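PDB 4ECL: serine racemase from Enterococcus faecalis, which belongs to the alanine racemase family and, in this cytoplasmic fragment, joins a TIM-barrel domain to a beta-rich C-terminal domain in a two-chain assembly. Local coordinates for residues A[9-14]-A[42-47]; A[25-28]-A[32-35]; A[52-57]-A[76-81]; A[122-127]-A[141-146]; A[306-311]-A[317-322]. All coordinates share one frame; numbering follows the deposited sequence.

Interactions 2 to 4 lie in the TIM barrel and all reach its parallel sheet; Ala35 packs on Leu53 between 2 and 3. Interaction 1 sets strand 7-11 of the mixed sheet against a turn beside the barrel helices. Interaction 5 reaches the same mixed sheet, its centre about 27 Å from that of interaction 1 and about 54 Å from that of interaction 4. Interaction 2 is nested within the chain loop closed by interaction 1. Interactions 1 and 3 share helix 46-55 and touch through Leu13 and Tyr52. The sulfate sits at interaction 1, on Tyr42. Met314, in the hairpin loop that interaction 5 closes, packs on Tyr42 of the other subunit, so the C-terminal domain of one subunit reaches the barrel of the other beside the sulfate.

Interaction 1: residues A[9-14]-A[42-47]. With SO4 (sulfate ion), chain G.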
# COMPACT_ATOMS: atom_id res chain seq x y z
N LEU A 9 13.81 2.47 0.88
CA LEU A 9 13.70 3.18 2.13
C LEU A 9 15.02 3.07 2.86
O LEU A 9 15.67 2.02 2.84
CB LEU A 9 12.60 2.60 3.01
CG LEU A 9 11.16 2.74 2.49
CD1 LEU A 9 10.23 1.85 3.28
CD2 LEU A 9 10.71 4.19 2.58
N GLU A 10 15.42 4.16 3.50
CA GLU A 10 16.64 4.20 4.27
C GLU A 10 16.23 4.45 5.71
O GLU A 10 15.50 5.40 6.00
CB GLU A 10 17.56 5.33 3.76
CG GLU A 10 18.74 4.85 2.95
CD GLU A 10 19.74 5.96 2.63
OE1 GLU A 10 20.30 5.96 1.52
OE2 GLU A 10 19.96 6.84 3.50
N ILE A 11 16.64 3.55 6.60
CA ILE A 11 16.23 3.59 8.00
C ILE A 11 17.40 4.05 8.87
O ILE A 11 18.41 3.35 9.00
CB ILE A 11 15.78 2.19 8.48
CG1 ILE A 11 14.63 1.69 7.62
CG2 ILE A 11 15.34 2.24 9.93
CD1 ILE A 11 13.43 2.61 7.62
N ASN A 12 17.28 5.25 9.45
CA ASN A 12 18.36 5.80 10.26
C ASN A 12 18.30 5.22 11.67
O ASN A 12 17.58 5.74 12.54
CB ASN A 12 18.31 7.33 10.28
CG ASN A 12 19.56 7.95 10.94
OD1 ASN A 12 20.17 7.34 11.82
ND2 ASN A 12 19.94 9.15 10.51
N LEU A 13 19.06 4.16 11.90
CA LEU A 13 19.04 3.46 13.18
C LEU A 13 19.57 4.32 14.33
O LEU A 13 19.13 4.19 15.47
CB LEU A 13 19.80 2.13 13.09
CG LEU A 13 19.08 1.06 12.28
CD1 LEU A 13 19.80 -0.27 12.42
CD2 LEU A 13 17.60 0.93 12.67
N ASN A 14 20.52 5.19 14.03
CA ASN A 14 21.01 6.11 15.03
C ASN A 14 19.90 7.03 15.50
O ASN A 14 19.77 7.29 16.69
CB ASN A 14 22.18 6.94 14.49
CG ASN A 14 23.51 6.28 14.77
OD1 ASN A 14 24.13 6.53 15.81
ND2 ASN A 14 23.94 5.43 13.86
N TYR A 42 5.11 0.62 10.96
CA TYR A 42 4.67 1.85 10.31
C TYR A 42 5.45 2.08 9.02
O TYR A 42 5.83 3.21 8.70
CB TYR A 42 4.84 3.04 11.24
CG TYR A 42 3.82 3.15 12.35
CD1 TYR A 42 3.51 2.06 13.15
CD2 TYR A 42 3.21 4.36 12.63
CE1 TYR A 42 2.57 2.16 14.19
CE2 TYR A 42 2.28 4.48 13.67
CZ TYR A 42 1.96 3.38 14.44
OH TYR A 42 1.05 3.52 15.47
N GLY A 43 5.71 0.98 8.30
CA GLY A 43 6.34 1.04 7.00
C GLY A 43 7.86 1.03 7.03
O GLY A 43 8.51 0.95 5.99
N HIS A 44 8.44 1.09 8.22
CA HIS A 44 9.89 1.19 8.38
C HIS A 44 10.59 -0.15 8.18
O HIS A 44 11.82 -0.21 8.10
CB HIS A 44 10.23 1.74 9.77
CG HIS A 44 9.86 3.17 9.94
ND1 HIS A 44 8.56 3.61 9.95
CD2 HIS A 44 10.64 4.28 10.10
CE1 HIS A 44 8.54 4.93 10.10
NE2 HIS A 44 9.79 5.35 10.20
N GLY A 45 9.82 -1.22 8.10
CA GLY A 45 10.40 -2.55 8.04
C GLY A 45 10.39 -3.19 9.42
O GLY A 45 11.18 -2.83 10.28
N MSE A 46 9.51 -4.17 9.62
CA MSE A 46 9.36 -4.77 10.93
C MSE A 46 10.59 -5.56 11.35
O MSE A 46 10.98 -5.53 12.52
CB MSE A 46 8.10 -5.64 11.01
CG MSE A 46 7.57 -5.76 12.44
SE MSE A 46 6.02 -6.91 12.61
CE MSE A 46 4.83 -6.01 11.36
N TYR A 47 11.21 -6.25 10.40
CA TYR A 47 12.40 -7.05 10.71
C TYR A 47 13.55 -6.14 11.15
O TYR A 47 14.17 -6.35 12.19
CB TYR A 47 12.82 -7.89 9.51
CG TYR A 47 14.09 -8.69 9.75
CD1 TYR A 47 14.11 -9.73 10.67
CD2 TYR A 47 15.26 -8.40 9.06
CE1 TYR A 47 15.25 -10.46 10.90
CE2 TYR A 47 16.42 -9.13 9.29
CZ TYR A 47 16.41 -10.16 10.21
OH TYR A 47 17.55 -10.90 10.46
S SO4 G . 0.58 6.30 17.94
O1 SO4 G . -0.26 5.13 18.18
O2 SO4 G . 1.63 6.36 18.95
O3 SO4 G . 1.17 6.16 16.61
O4 SO4 G . -0.24 7.51 17.97
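Ile11 lays its CG1-CD1 branch over the backbone of His44: CD1 comes within 3.3 Å of His44 O and 4.0 Å of His44 CB, and it also meets the imidazole obliquely near CD2. With CG1 beside the backbone N (chi1 -58°) and the second torsion bent as well, the methyl is carried across to the turn that links helix 38-42 to helix 46-55. Two residues earlier on strand 7-11, Leu9 CD1 rests on Gly43 O at 3.3 Å, so two aliphatic tips press on successive carbonyls. Gly43, with positive phi, is the first residue beyond helix 38-42. Within the turn, His44 ND1 makes a weak, bent bond to Tyr42 O (3.0 Å), and Tyr225 stacks on the imidazole. Tyr42 OH donates to sulfate O3 at 2.9 Å; Ser204 OG and the backbone N atoms of Gly221 and Val222 also hold this anion, consistent with the place where relatives keep the cofactor's phosphate. Leu9 and Ile11 bond strand 369-372 through the backbone and Glu10 bonds Ser246, so the contact joins the mixed sheet to the barrel side. Within these segments it is van der Waals, methyl on carbonyl oxygen and on CB, with no hydrogen bond from strand to turn.

Interaction 2: residues A[25-28]-A[32-35]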
# COMPACT_ATOMS: atom_id res chain seq x y z
N LYS A 25 13.33 8.91 28.65
CA LYS A 25 13.67 10.00 29.56
C LYS A 25 12.44 10.74 30.05
O LYS A 25 12.38 11.19 31.18
CB LYS A 25 14.60 11.00 28.88
CG LYS A 25 16.08 10.74 29.07
CD LYS A 25 16.89 11.88 28.47
CE LYS A 25 16.32 13.23 28.90
NZ LYS A 25 17.07 14.37 28.30
N ALA A 26 11.45 10.87 29.18
CA ALA A 26 10.22 11.56 29.55
C ALA A 26 9.28 10.66 30.37
O ALA A 26 8.24 11.11 30.84
CB ALA A 26 9.51 12.09 28.31
N MSE A 27 9.67 9.40 30.55
CA MSE A 27 8.84 8.43 31.25
C MSE A 27 9.22 8.28 32.71
O MSE A 27 10.35 8.55 33.08
CB MSE A 27 8.98 7.05 30.61
CG MSE A 27 8.40 6.93 29.26
SE MSE A 27 8.45 5.08 28.67
CE MSE A 27 8.20 5.50 26.80
N SER A 28 8.28 7.82 33.54
CA SER A 28 8.60 7.41 34.90
C SER A 28 9.57 6.25 34.86
O SER A 28 9.52 5.44 33.93
CB SER A 28 7.33 6.99 35.65
OG SER A 28 6.58 8.13 36.01
N GLU A 32 7.50 1.34 31.23
CA GLU A 32 8.24 0.71 30.14
C GLU A 32 7.76 1.15 28.76
O GLU A 32 6.57 1.35 28.51
CB GLU A 32 8.15 -0.81 30.28
CG GLU A 32 9.25 -1.56 29.57
CD GLU A 32 9.07 -3.06 29.64
OE1 GLU A 32 8.42 -3.54 30.59
OE2 GLU A 32 9.59 -3.75 28.73
N LEU A 33 8.71 1.32 27.85
CA LEU A 33 8.39 1.67 26.48
C LEU A 33 7.84 0.44 25.76
O LEU A 33 8.50 -0.60 25.68
CB LEU A 33 9.65 2.22 25.77
CG LEU A 33 9.44 2.89 24.41
CD1 LEU A 33 10.56 3.90 24.12
CD2 LEU A 33 9.36 1.84 23.29
N MSE A 34 6.60 0.54 25.26
CA MSE A 34 6.05 -0.52 24.41
C MSE A 34 6.07 -0.07 22.96
O MSE A 34 5.27 0.78 22.54
CB MSE A 34 4.63 -0.92 24.83
CG MSE A 34 4.11 -2.11 24.03
SE MSE A 34 2.32 -2.70 24.51
CE MSE A 34 2.75 -3.79 26.08
N ALA A 35 7.00 -0.63 22.19
CA ALA A 35 7.20 -0.16 20.84
C ALA A 35 6.12 -0.76 19.95
O ALA A 35 5.98 -1.98 19.86
CB ALA A 35 8.59 -0.55 20.36
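Met27, a selenomethionine in this model, reaches from the loop after helix 13-25 to strand 32-36. Its CB points toward the strand, and CG, beside the backbone N (chi1 -69°), continues in that direction. Neither atom makes a close contact with residues 32-35; they serve as the shaft. Beyond CG the chain runs extended, which brings SE over the peptide that links Glu32 to Leu33, 3.9 Å from Leu33 N and 4.0 Å from Glu32 C. The terminal methyl reaches farther and finds the leucine side chain: CE is 3.7 Å from Leu33 CB and also touches Leu33 CG and CD1.

Leu33 answers with CG opposite the backbone N (chi1 -168°), and the two side chains cross at about a right angle, the methyl tip of one lying against the base and branch point of the other. No hydrogen bond is made between the segments. Leu33 also packs on Val220 of strand 217-220. Glu32 sends its CB away from the loop, and its OE2 is hydrogen-bonded to Ser59 OG; Ser28 OG, on the loop side, bonds Glu214 OE1.

Strand 32-36 is the first strand of the barrel and pairs in parallel with both strand 60-63 and strand 217-220, the last. A helix that precedes the first strand and folds its trailing loop back on that strand, at the seam where the ring closes, fits the TIM barrel of this family.

Interaction 3: residues A[52-57]-A[76-81]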
# COMPACT_ATOMS: atom_id res chain seq x y z
N TYR A 52 16.56 -4.37 15.94
CA TYR A 52 17.40 -3.30 16.47
C TYR A 52 16.86 -2.77 17.81
O TYR A 52 17.63 -2.52 18.74
CB TYR A 52 17.56 -2.16 15.45
CG TYR A 52 18.58 -1.12 15.88
CD1 TYR A 52 19.94 -1.36 15.74
CD2 TYR A 52 18.18 0.10 16.43
CE1 TYR A 52 20.87 -0.43 16.14
CE2 TYR A 52 19.12 1.05 16.82
CZ TYR A 52 20.46 0.77 16.67
OH TYR A 52 21.41 1.70 17.05
N LEU A 53 15.54 -2.61 17.90
CA LEU A 53 14.93 -2.16 19.15
C LEU A 53 15.25 -3.10 20.30
O LEU A 53 15.60 -2.65 21.39
CB LEU A 53 13.42 -2.04 18.99
CG LEU A 53 12.97 -0.88 18.10
CD1 LEU A 53 11.44 -0.82 18.00
CD2 LEU A 53 13.56 0.44 18.61
N GLU A 54 15.12 -4.40 20.06
CA GLU A 54 15.48 -5.38 21.07
C GLU A 54 16.98 -5.31 21.38
O GLU A 54 17.40 -5.50 22.52
CB GLU A 54 15.08 -6.79 20.65
CG GLU A 54 15.30 -7.83 21.74
CD GLU A 54 14.53 -9.12 21.49
OE1 GLU A 54 13.43 -9.28 22.06
OE2 GLU A 54 15.01 -9.98 20.72
N GLN A 55 17.78 -5.04 20.36
CA GLN A 55 19.22 -4.95 20.57
C GLN A 55 19.54 -3.82 21.54
O GLN A 55 20.37 -3.97 22.44
CB GLN A 55 19.96 -4.74 19.25
CG GLN A 55 21.48 -4.68 19.39
CD GLN A 55 22.16 -4.30 18.09
OE1 GLN A 55 21.88 -4.88 17.03
NE2 GLN A 55 23.05 -3.32 18.15
N ILE A 56 18.86 -2.69 21.38
CA ILE A 56 19.16 -1.54 22.22
C ILE A 56 18.42 -1.54 23.56
O ILE A 56 18.54 -0.59 24.33
CB ILE A 56 18.96 -0.21 21.48
CG1 ILE A 56 17.52 -0.02 21.05
CG2 ILE A 56 19.88 -0.15 20.27
CD1 ILE A 56 17.21 1.40 20.62
N GLY A 57 17.66 -2.61 23.83
CA GLY A 57 17.11 -2.81 25.16
C GLY A 57 15.61 -2.63 25.32
O GLY A 57 15.10 -2.77 26.43
N GLY A 76 13.52 -13.80 15.74
CA GLY A 76 14.35 -13.96 16.92
C GLY A 76 13.98 -13.06 18.08
O GLY A 76 14.73 -12.96 19.06
N ILE A 77 12.83 -12.40 17.98
CA ILE A 77 12.38 -11.52 19.06
C ILE A 77 11.98 -12.36 20.27
O ILE A 77 11.18 -13.28 20.15
CB ILE A 77 11.22 -10.61 18.62
CG1 ILE A 77 11.68 -9.69 17.49
CG2 ILE A 77 10.74 -9.77 19.78
CD1 ILE A 77 12.88 -8.83 17.88
N SER A 78 12.56 -12.05 21.42
CA SER A 78 12.34 -12.87 22.60
C SER A 78 11.54 -12.12 23.66
O SER A 78 11.05 -12.73 24.61
CB SER A 78 13.67 -13.30 23.20
OG SER A 78 14.34 -12.18 23.74
N SER A 79 11.41 -10.81 23.50
CA SER A 79 10.66 -9.99 24.44
C SER A 79 9.15 -10.23 24.37
O SER A 79 8.65 -10.91 23.45
CB SER A 79 10.95 -8.51 24.22
OG SER A 79 12.33 -8.26 24.33
N GLU A 80 8.42 -9.68 25.33
CA GLU A 80 6.97 -9.81 25.31
C GLU A 80 6.38 -9.08 24.11
O GLU A 80 6.90 -8.04 23.68
CB GLU A 80 6.34 -9.33 26.63
CG GLU A 80 6.54 -7.85 26.94
CD GLU A 80 6.16 -7.48 28.37
OE1 GLU A 80 5.84 -8.41 29.15
OE2 GLU A 80 6.17 -6.28 28.71
N ILE A 81 5.32 -9.65 23.57
CA ILE A 81 4.62 -9.08 22.43
C ILE A 81 3.12 -9.07 22.73
O ILE A 81 2.56 -10.08 23.16
CB ILE A 81 4.87 -9.93 21.16
CG1 ILE A 81 6.37 -10.06 20.88
CG2 ILE A 81 4.12 -9.34 19.95
CD1 ILE A 81 6.71 -11.17 19.90
O HOH W 1 16.28 -11.86 21.55
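A side-chain carboxylate from the last turn of helix 46-55 grips the short connection between helix 66-74 and strand 80-83 in the TIM barrel. Both helices end in Schellman motifs, at Gly57 and Gly76, and Glu54 reaches from the first across to the residues that follow the second. Its CG stands opposite the backbone N (chi1 -174°) and the chain beyond is extended, which brings the carboxylate up to the turn.

Glu54 OE1 does most of the binding. Ser78 N donates to it at 3.0 Å through the syn lone pair. Ser79 N reaches the same oxygen at 2.9 Å, nearly in line with the C-O bond. Ser79 OG comes in on the anti side at 2.7 Å from Glu54 OE1, 17° out of the carboxylate plane. Two successive backbone N-H groups and a hydroxyl thus converge on a single oxygen. Glu54 OE2 takes a weak second bond from Ser78 N at 3.3 Å. Apolar atoms line the approach: Ile77 CG2 lies 3.6 Å from Glu54 OE1, and Ile77 CD1 lies 3.7 Å from Glu54 OE2. OE2 also lies 3.4 Å from Gly76 O, two acceptors with no bond between them.

The turn is held from elsewhere too, since Arg73 NH1 bonds the carbonyl oxygens of Ile77 and Ser79, while Ile77 and Ser79 pack on Phe61 of strand 60-63. Three donors on OE1 would probably favour the ionised carboxylate; the OG bond sets the rotation of Ser79, and the two N-H bonds hold the backbone of the turn.

Interaction 4: residues A[122-127]-A[141-146]; sequences AHIKID and DKILAA
No flat group comes between Ile124 and Ile126 of strand 120-127 and Ile143 and Ala146 of helix 140-146; the meeting is wholly aliphatic. The aromatic rings lie round it. Phe135, on strand 135-136, which falls between the two segments in sequence, touches Ile124, Ile143 and Ala146, and Phe182 of helix 169-191 touches Ile126.

Strand and helix run antiparallel, at 174°, with their axes 10.2 Å apart at closest approach. Ile143 stands in the middle and divides its branches: its CG2 meets Ile124 CD1 at 3.8 Å, and its CD1 meets Ile126 CD1 at 3.8 Å. In each pair the side chains cross at about a right angle. Ile124 is drawn out straight from the strand (chi1 177°), which lets CD1 also reach Ala146 CB at 4.0 Å, three residues on from Ile143, nearly one turn. Ile126 is bent at both torsions instead, bringing its methyl CD1 round toward the helix and within 4.1 Å of Ile143 CG1.

Leu189 of helix 169-191 packs on Ile143, and Ile157 of strand 152-158 on both strand isoleucines. This is the packing of a barrel strand against the helix that follows it in a TIM barrel. With no hydrogen bond between the segments, the contact rests on methyl-methyl dispersion and exclusion of water, while backbone polar groups are served within the helix, as by Ala145 N to Asp141 O, and by neighbouring strands.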
# COMPACT_ATOMS: atom_id res chain seq x y z
N ALA A 122 -2.66 -12.53 28.71
CA ALA A 122 -3.56 -11.57 28.11
C ALA A 122 -3.54 -10.20 28.75
O ALA A 122 -3.11 -10.04 29.89
CB ALA A 122 -5.00 -12.12 28.15
N HIS A 123 -3.99 -9.20 28.00
CA HIS A 123 -4.30 -7.89 28.58
C HIS A 123 -5.75 -7.62 28.25
O HIS A 123 -6.17 -7.78 27.10
CB HIS A 123 -3.46 -6.77 27.97
CG HIS A 123 -2.03 -6.77 28.42
ND1 HIS A 123 -1.25 -5.63 28.38
CD2 HIS A 123 -1.24 -7.75 28.90
CE1 HIS A 123 -0.04 -5.92 28.82
NE2 HIS A 123 -0.00 -7.20 29.14
N ILE A 124 -6.53 -7.23 29.25
CA ILE A 124 -7.93 -6.92 28.99
C ILE A 124 -8.04 -5.47 28.52
O ILE A 124 -7.40 -4.58 29.07
CB ILE A 124 -8.85 -7.20 30.21
CG1 ILE A 124 -10.29 -6.79 29.90
CG2 ILE A 124 -8.34 -6.48 31.45
CD1 ILE A 124 -11.33 -7.35 30.92
N LYS A 125 -8.85 -5.25 27.49
CA LYS A 125 -9.03 -3.91 26.97
C LYS A 125 -10.32 -3.33 27.50
O LYS A 125 -11.35 -4.01 27.56
CB LYS A 125 -9.03 -3.90 25.43
CG LYS A 125 -9.12 -2.49 24.85
CD LYS A 125 -8.63 -2.39 23.41
CE LYS A 125 -8.51 -0.91 23.00
NZ LYS A 125 -7.87 -0.72 21.66
N ILE A 126 -10.29 -2.07 27.90
CA ILE A 126 -11.51 -1.44 28.38
C ILE A 126 -11.91 -0.35 27.41
O ILE A 126 -11.11 0.51 27.07
CB ILE A 126 -11.30 -0.77 29.76
CG1 ILE A 126 -10.63 -1.74 30.75
CG2 ILE A 126 -12.63 -0.28 30.32
CD1 ILE A 126 -11.55 -2.87 31.21
N ASP A 127 -13.15 -0.38 26.95
CA ASP A 127 -13.62 0.70 26.09
C ASP A 127 -14.01 1.87 26.97
O ASP A 127 -14.93 1.76 27.78
CB ASP A 127 -14.81 0.24 25.23
CG ASP A 127 -15.54 1.40 24.55
OD1 ASP A 127 -14.92 2.48 24.37
OD2 ASP A 127 -16.73 1.24 24.19
N ASP A 141 -19.04 -6.39 36.03
CA ASP A 141 -18.97 -7.77 36.47
C ASP A 141 -18.30 -8.66 35.42
O ASP A 141 -17.53 -9.56 35.76
CB ASP A 141 -20.35 -8.28 36.88
CG ASP A 141 -20.78 -7.76 38.27
OD1 ASP A 141 -20.15 -8.15 39.28
OD2 ASP A 141 -21.73 -6.96 38.34
N LYS A 142 -18.57 -8.39 34.15
CA LYS A 142 -17.93 -9.14 33.08
C LYS A 142 -16.40 -8.96 33.11
O LYS A 142 -15.65 -9.92 32.91
CB LYS A 142 -18.51 -8.75 31.72
CG LYS A 142 -20.02 -8.98 31.64
CD LYS A 142 -20.58 -8.58 30.28
CE LYS A 142 -22.10 -8.73 30.23
NZ LYS A 142 -22.64 -8.22 28.93
N ILE A 143 -15.96 -7.75 33.41
CA ILE A 143 -14.53 -7.47 33.53
C ILE A 143 -13.89 -8.29 34.65
O ILE A 143 -12.86 -8.95 34.46
CB ILE A 143 -14.27 -5.96 33.78
CG1 ILE A 143 -14.71 -5.15 32.56
CG2 ILE A 143 -12.78 -5.71 34.07
CD1 ILE A 143 -14.89 -3.66 32.83
N LEU A 144 -14.52 -8.27 35.82
CA LEU A 144 -14.01 -9.00 36.96
C LEU A 144 -14.02 -10.51 36.68
O LEU A 144 -13.10 -11.23 37.06
CB LEU A 144 -14.83 -8.66 38.22
CG LEU A 144 -14.45 -9.42 39.49
CD1 LEU A 144 -12.99 -9.19 39.84
CD2 LEU A 144 -15.36 -9.01 40.64
N ALA A 145 -15.07 -10.97 36.00
CA ALA A 145 -15.18 -12.38 35.62
C ALA A 145 -14.03 -12.81 34.71
O ALA A 145 -13.55 -13.94 34.79
CB ALA A 145 -16.52 -12.64 34.96
N ALA A 146 -13.57 -11.89 33.86
CA ALA A 146 -12.48 -12.19 32.95
C ALA A 146 -11.19 -12.45 33.72
O ALA A 146 -10.26 -13.08 33.21
CB ALA A 146 -12.29 -11.06 31.95

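Interaction 5: residues A[306-311]-A[317-322]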
# COMPACT_ATOMS: atom_id res chain seq x y z
N ALA A 306 12.92 19.54 -7.13
CA ALA A 306 12.50 19.18 -8.48
C ALA A 306 11.03 18.82 -8.44
O ALA A 306 10.67 17.75 -7.93
CB ALA A 306 13.32 18.00 -9.00
N PRO A 307 10.17 19.72 -8.93
CA PRO A 307 8.72 19.50 -8.86
C PRO A 307 8.30 18.29 -9.69
O PRO A 307 8.84 18.05 -10.77
CB PRO A 307 8.13 20.78 -9.46
CG PRO A 307 9.24 21.79 -9.40
CD PRO A 307 10.51 21.02 -9.52
N ILE A 308 7.35 17.52 -9.18
CA ILE A 308 6.81 16.41 -9.92
C ILE A 308 5.99 16.95 -11.10
O ILE A 308 5.18 17.85 -10.93
CB ILE A 308 5.94 15.52 -9.03
CG1 ILE A 308 6.77 15.02 -7.85
CG2 ILE A 308 5.37 14.38 -9.85
CD1 ILE A 308 5.96 14.34 -6.77
N VAL A 309 6.23 16.40 -12.29
CA VAL A 309 5.53 16.86 -13.48
C VAL A 309 4.62 15.76 -14.03
O VAL A 309 5.01 14.59 -14.11
CB VAL A 309 6.51 17.38 -14.55
CG1 VAL A 309 7.32 18.53 -14.00
CG2 VAL A 309 7.43 16.28 -15.01
N GLY A 310 3.39 16.13 -14.36
CA GLY A 310 2.41 15.20 -14.88
C GLY A 310 1.86 14.28 -13.80
O GLY A 310 2.14 14.46 -12.62
N LYS A 311 1.08 13.29 -14.22
CA LYS A 311 0.49 12.34 -13.28
C LYS A 311 1.53 11.33 -12.81
O LYS A 311 2.48 11.01 -13.55
CB LYS A 311 -0.68 11.61 -13.92
CG LYS A 311 -1.65 12.52 -14.66
CD LYS A 311 -2.30 13.53 -13.71
CE LYS A 311 -3.29 12.85 -12.75
NZ LYS A 311 -4.02 13.83 -11.89
N LEU A 317 7.48 8.00 -12.20
CA LEU A 317 7.02 9.38 -12.28
C LEU A 317 8.11 10.28 -12.87
O LEU A 317 9.22 9.81 -13.15
CB LEU A 317 6.56 9.89 -10.90
CG LEU A 317 7.51 9.93 -9.71
CD1 LEU A 317 8.37 11.19 -9.72
CD2 LEU A 317 6.70 9.85 -8.44
N ALA A 318 7.79 11.55 -13.07
CA ALA A 318 8.70 12.48 -13.71
C ALA A 318 8.90 13.76 -12.89
O ALA A 318 7.94 14.29 -12.31
CB ALA A 318 8.20 12.83 -15.10
N VAL A 319 10.13 14.26 -12.83
CA VAL A 319 10.38 15.52 -12.14
C VAL A 319 11.15 16.49 -13.01
O VAL A 319 11.84 16.11 -13.96
CB VAL A 319 11.12 15.33 -10.81
CG1 VAL A 319 10.25 14.54 -9.82
CG2 VAL A 319 12.44 14.64 -11.03
N ASP A 320 11.04 17.77 -12.67
CA ASP A 320 11.61 18.85 -13.46
C ASP A 320 13.01 19.18 -12.95
O ASP A 320 13.16 19.64 -11.83
CB ASP A 320 10.71 20.07 -13.32
CG ASP A 320 10.98 21.12 -14.36
OD1 ASP A 320 12.06 21.09 -14.99
OD2 ASP A 320 10.10 21.99 -14.54
N VAL A 321 14.03 18.93 -13.77
CA VAL A 321 15.40 19.24 -13.35
C VAL A 321 16.04 20.32 -14.22
O VAL A 321 17.27 20.42 -14.29
CB VAL A 321 16.29 17.97 -13.30
CG1 VAL A 321 15.81 17.04 -12.18
CG2 VAL A 321 16.29 17.25 -14.63
N THR A 322 15.19 21.13 -14.85
CA THR A 322 15.64 22.21 -15.72
C THR A 322 16.69 23.11 -15.05
O THR A 322 17.62 23.59 -15.71
CB THR A 322 14.45 23.06 -16.22
OG1 THR A 322 13.44 22.21 -16.78
CG2 THR A 322 14.91 24.06 -17.30
O HOH W 2 5.07 12.18 -13.53
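Val309 N donates to Ala318 O at 2.7 Å in a nearly straight bond (172°), and Asp320 N donates to Pro307 O at 2.9 Å. Between these bonds Ile308 and Val319 form a non-hydrogen-bonded pair, their CG1 atoms 4.0 Å apart on one face of the sheet. On the other face Val309 CG2 packs on Ala318 CB at 3.5 Å. Ala306 CB closes the far end, 3.3 Å from Asp320 O and 3.9 Å from Val319 CB.

Toward the loop the strands part, and a water links them: it accepts from Ala318 N at 2.8 Å and donates to Val309 O and Lys311 O. At the other end Asp320 OD1 takes Thr322 N at 3.1 Å, an Asx turn, and also the Thr322 hydroxyl, which ties down the chain where strand 317-320 finishes.

Farther out, backbone bonds run from Ala306 to Val299 and from Val319 to Ala278, so the pair lies between strands 298-301 and 275-280. Arg132 of the second subunit bonds Lys311 O and packs on Ala318. Strands 304-309 and 317-320 form an antiparallel beta hairpin, part of the mixed sheet of the alanine racemase C-terminal domain, with its loop end at the dimer interface.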